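Amino acid adenylation domain-containing protein (Bacillus stratosphericus LAMA 585, PDB 6ULY) probably activates an alpha-keto acid as its acyl adenylate, serving as the adenylation domain of a nonribosomal depsipeptide synthetase module. Local coordinates at residues Arg55-Leu60 against Glu160-Ala165. Numbering follows the deposited sequence.
Sequences RVLTGL and ERDTAA. With SO4 (sulfate ion), chain G; SO4 (sulfate ion), chain H.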
ATOM      1  N   ARG A  55       4.161  33.556 -23.444  1.00 43.98           N
ATOM      2  CA  ARG A  55       3.033  34.343 -22.954  1.00 47.36           C
ATOM      3  C   ARG A  55       2.535  33.791 -21.625  1.00 45.62           C
ATOM      4  O   ARG A  55       2.400  34.528 -20.640  1.00 44.45           O
ATOM      5  CB  ARG A  55       1.911  34.363 -23.996  1.00 47.51           C
ATOM      6  CG  ARG A  55       2.303  35.014 -25.316  1.00 48.96           C
ATOM      7  CD  ARG A  55       1.114  35.167 -26.258  1.00 52.63           C
ATOM      8  NE  ARG A  55       1.539  35.243 -27.656  1.00 50.58           N
ATOM      9  CZ  ARG A  55       2.066  36.325 -28.224  1.00 52.62           C
ATOM     10  NH1 ARG A  55       2.245  37.430 -27.512  1.00 51.18           N
ATOM     11  NH2 ARG A  55       2.425  36.301 -29.502  1.00 50.54           N
ATOM     12  N   VAL A  56       2.272  32.484 -21.571  1.00 43.52           N
ATOM     13  CA  VAL A  56       1.854  31.876 -20.309  1.00 48.77           C
ATOM     14  C   VAL A  56       2.894  32.134 -19.225  1.00 42.89           C
ATOM     15  O   VAL A  56       2.553  32.336 -18.052  1.00 41.87           O
ATOM     16  CB  VAL A  56       1.590  30.371 -20.499  1.00 42.53           C
ATOM     17  CG1 VAL A  56       1.292  29.711 -19.158  1.00 47.40           C
ATOM     18  CG2 VAL A  56       0.440  30.158 -21.463  1.00 44.48           C
ATOM     19  N   LEU A  57       4.178  32.144 -19.599  1.00 37.11           N
ATOM     20  CA  LEU A  57       5.230  32.388 -18.616  1.00 39.07           C
ATOM     21  C   LEU A  57       5.078  33.759 -17.971  1.00 43.52           C
ATOM     22  O   LEU A  57       5.390  33.930 -16.786  1.00 48.16           O
ATOM     23  CB  LEU A  57       6.605  32.258 -19.273  1.00 40.54           C
ATOM     24  CG  LEU A  57       7.810  32.620 -18.402  1.00 45.05           C
ATOM     25  CD1 LEU A  57       7.910  31.708 -17.182  1.00 51.22           C
ATOM     26  CD2 LEU A  57       9.090  32.551 -19.225  1.00 48.74           C
ATOM     27  N   THR A  58       4.618  34.751 -18.734  1.00 46.83           N
ATOM     28  CA  THR A  58       4.410  36.076 -18.160  1.00 45.65           C
ATOM     29  C   THR A  58       3.408  36.021 -17.017  1.00 41.49           C
ATOM     30  O   THR A  58       3.619  36.630 -15.961  1.00 46.49           O
ATOM     31  CB  THR A  58       3.926  37.051 -19.234  1.00 48.06           C
ATOM     32  OG1 THR A  58       4.946  37.227 -20.224  1.00 48.86           O
ATOM     33  CG2 THR A  58       3.577  38.398 -18.610  1.00 42.83           C
ATOM     34  N   GLY A  59       2.304  35.304 -17.216  1.00 45.59           N
ATOM     35  CA  GLY A  59       1.292  35.223 -16.177  1.00 51.61           C
ATOM     36  C   GLY A  59       1.760  34.446 -14.963  1.00 45.29           C
ATOM     37  O   GLY A  59       1.481  34.834 -13.825  1.00 49.68           O
ATOM     38  N   LEU A  60       2.478  33.342 -15.184  1.00 46.77           N
ATOM     39  CA  LEU A  60       2.969  32.549 -14.060  1.00 48.73           C
ATOM     40  C   LEU A  60       3.919  33.361 -13.190  1.00 50.26           C
ATOM     41  O   LEU A  60       3.826  33.327 -11.957  1.00 49.23           O
ATOM     42  CB  LEU A  60       3.655  31.281 -14.570  1.00 44.47           C
ATOM     43  CG  LEU A  60       2.762  30.304 -15.340  1.00 43.97           C
ATOM     44  CD1 LEU A  60       3.556  29.099 -15.805  1.00 41.39           C
ATOM     45  CD2 LEU A  60       1.574  29.867 -14.495  1.00 51.79           C
ATOM     46  N   GLU A 160       1.847  39.524 -23.090  1.00 57.24           N
ATOM     47  CA  GLU A 160       3.127  39.712 -23.754  1.00 59.29           C
ATOM     48  C   GLU A 160       4.027  38.507 -23.507  1.00 56.46           C
ATOM     49  O   GLU A 160       3.967  37.863 -22.455  1.00 57.08           O
ATOM     50  CB  GLU A 160       3.812  40.978 -23.242  1.00 63.12           C
ATOM     51  CG  GLU A 160       4.184  41.975 -24.323  1.00 85.74           C
ATOM     52  CD  GLU A 160       5.058  43.101 -23.804  1.00105.96           C
ATOM     53  OE1 GLU A 160       6.066  42.809 -23.124  1.00 94.83           O
ATOM     54  OE2 GLU A 160       4.736  44.278 -24.070  1.00113.64           O
ATOM     55  N   ARG A 161       4.868  38.202 -24.491  1.00 58.22           N
ATOM     56  CA  ARG A 161       5.811  37.104 -24.346  1.00 51.70           C
ATOM     57  C   ARG A 161       6.918  37.486 -23.372  1.00 55.66           C
ATOM     58  O   ARG A 161       7.475  38.586 -23.449  1.00 57.49           O
ATOM     59  CB  ARG A 161       6.411  36.730 -25.702  1.00 54.19           C
ATOM     60  CG  ARG A 161       5.420  36.103 -26.660  1.00 48.97           C
ATOM     61  CD  ARG A 161       6.066  35.724 -27.990  1.00 54.42           C
ATOM     62  NE  ARG A 161       6.543  36.888 -28.741  1.00 58.97           N
ATOM     63  CZ  ARG A 161       7.822  37.220 -28.915  1.00 54.45           C
ATOM     64  NH1 ARG A 161       8.126  38.301 -29.620  1.00 58.80           N
ATOM     65  NH2 ARG A 161       8.801  36.483 -28.403  1.00 59.88           N
ATOM     66  N   ASP A 162       7.223  36.577 -22.446  1.00 50.40           N
ATOM     67  CA  ASP A 162       8.369  36.702 -21.554  1.00 49.63           C
ATOM     68  C   ASP A 162       9.499  35.878 -22.160  1.00 52.87           C
ATOM     69  O   ASP A 162       9.460  34.643 -22.126  1.00 52.22           O
ATOM     70  CB  ASP A 162       8.026  36.224 -20.145  1.00 51.89           C
ATOM     71  CG  ASP A 162       9.078  36.609 -19.126  1.00 53.75           C
ATOM     72  OD1 ASP A 162      10.272  36.646 -19.489  1.00 54.61           O
ATOM     73  OD2 ASP A 162       8.709  36.871 -17.959  1.00 52.31           O
ATOM     74  N   THR A 163      10.492  36.558 -22.727  1.00 55.30           N
ATOM     75  CA  THR A 163      11.560  35.905 -23.474  1.00 52.28           C
ATOM     76  C   THR A 163      12.756  35.530 -22.608  1.00 49.23           C
ATOM     77  O   THR A 163      13.751  35.024 -23.139  1.00 48.75           O
ATOM     78  CB  THR A 163      12.032  36.815 -24.612  1.00 52.33           C
ATOM     79  OG1 THR A 163      12.597  38.010 -24.059  1.00 47.34           O
ATOM     80  CG2 THR A 163      10.868  37.177 -25.529  1.00 54.60           C
ATOM     81  N   ALA A 164      12.689  35.762 -21.300  1.00 51.12           N
ATOM     82  CA  ALA A 164      13.807  35.482 -20.402  1.00 52.57           C
ATOM     83  C   ALA A 164      13.637  34.079 -19.828  1.00 50.98           C
ATOM     84  O   ALA A 164      13.040  33.884 -18.768  1.00 54.69           O
ATOM     85  CB  ALA A 164      13.882  36.535 -19.303  1.00 50.62           C
ATOM     86  N   ALA A 165      14.174  33.088 -20.536  1.00 47.14           N
ATOM     87  CA  ALA A 165      14.088  31.702 -20.092  1.00 46.70           C
ATOM     88  C   ALA A 165      15.116  31.438 -19.000  1.00 48.73           C
ATOM     89  O   ALA A 165      16.302  31.743 -19.161  1.00 52.62           O
ATOM     90  CB  ALA A 165      14.309  30.746 -21.263  1.00 42.66           C
TER
HETATM   91  S   SO4 G 705       4.442  39.842 -28.046  1.00 61.39           S
HETATM   92  O1  SO4 G 705       5.342  39.090 -27.240  1.00 62.45           O
HETATM   93  O2  SO4 G 705       3.186  39.967 -27.365  1.00 57.39           O
HETATM   94  O3  SO4 G 705       5.006  41.165 -28.223  1.00 66.05           O
HETATM   95  O4  SO4 G 705       4.260  39.161 -29.320  1.00 56.97           O
HETATM   96  S   SO4 H 706      12.112  38.003 -29.760  1.00 70.07           S
HETATM   97  O1  SO4 H 706      13.459  38.522 -29.854  1.00 79.72           O
HETATM   98  O2  SO4 H 706      12.138  36.689 -29.193  1.00 82.26           O
HETATM   99  O3  SO4 H 706      11.318  38.871 -28.911  1.00 59.82           O
HETATM  100  O4  SO4 H 706      11.569  37.913 -31.080  1.00 63.37           O
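Arg-55 NH1, which lies over Arg-161 CG, is gripped by three acceptors: O2 and, weakly, O4 of the chain G sulfate, and Leu-159 O. The site is on the surface of this AMP-binding enzyme of the ANL superfamily, where the loop between strands 150-152 and 173-178 runs over helix 46-62. Arg-55 NH1 donates to O2 at 2.7 Å, at the edge of the guanidinium and in its plane. The same sulfate accepts from Arg-161 N through O1 at 2.9 Å and, weakly, from Arg-161 NE through O4. It thus links the two segments. The ion probably comes from the crystallisation liquor. It likely offsets the repulsion of two arginines whose Arg-55 NH2 and Arg-161 NE are 4.2 Å apart. The guanidinium planes are nearly perpendicular, at 89°. Arg-161 CG sits over one face of the Arg-55 guanidinium, toward the rim, 3.5 Å from NH1. Arg-161 NH2 also pairs with Glu-54.

One hydrogen bond joins the segments directly. Thr-58 OG1 donates to Glu-160 O at 2.5 Å, tilted 28° from the carbonyl plane. OG1 stands anti to the carbonyl carbon of Thr-58 (chi1 -64°), on the side facing the loop.

Further along the loop, Asp-162 CB meets Leu-57 CD2 at 3.9 Å. Beyond this contact Leu-57 packs on Leu-90 and Phe-93. The Asp-162 carboxylate forms a salt bridge with Arg-61. Its OD1 also closes an Asx turn by accepting from Ala-164 N at 3.1 Å.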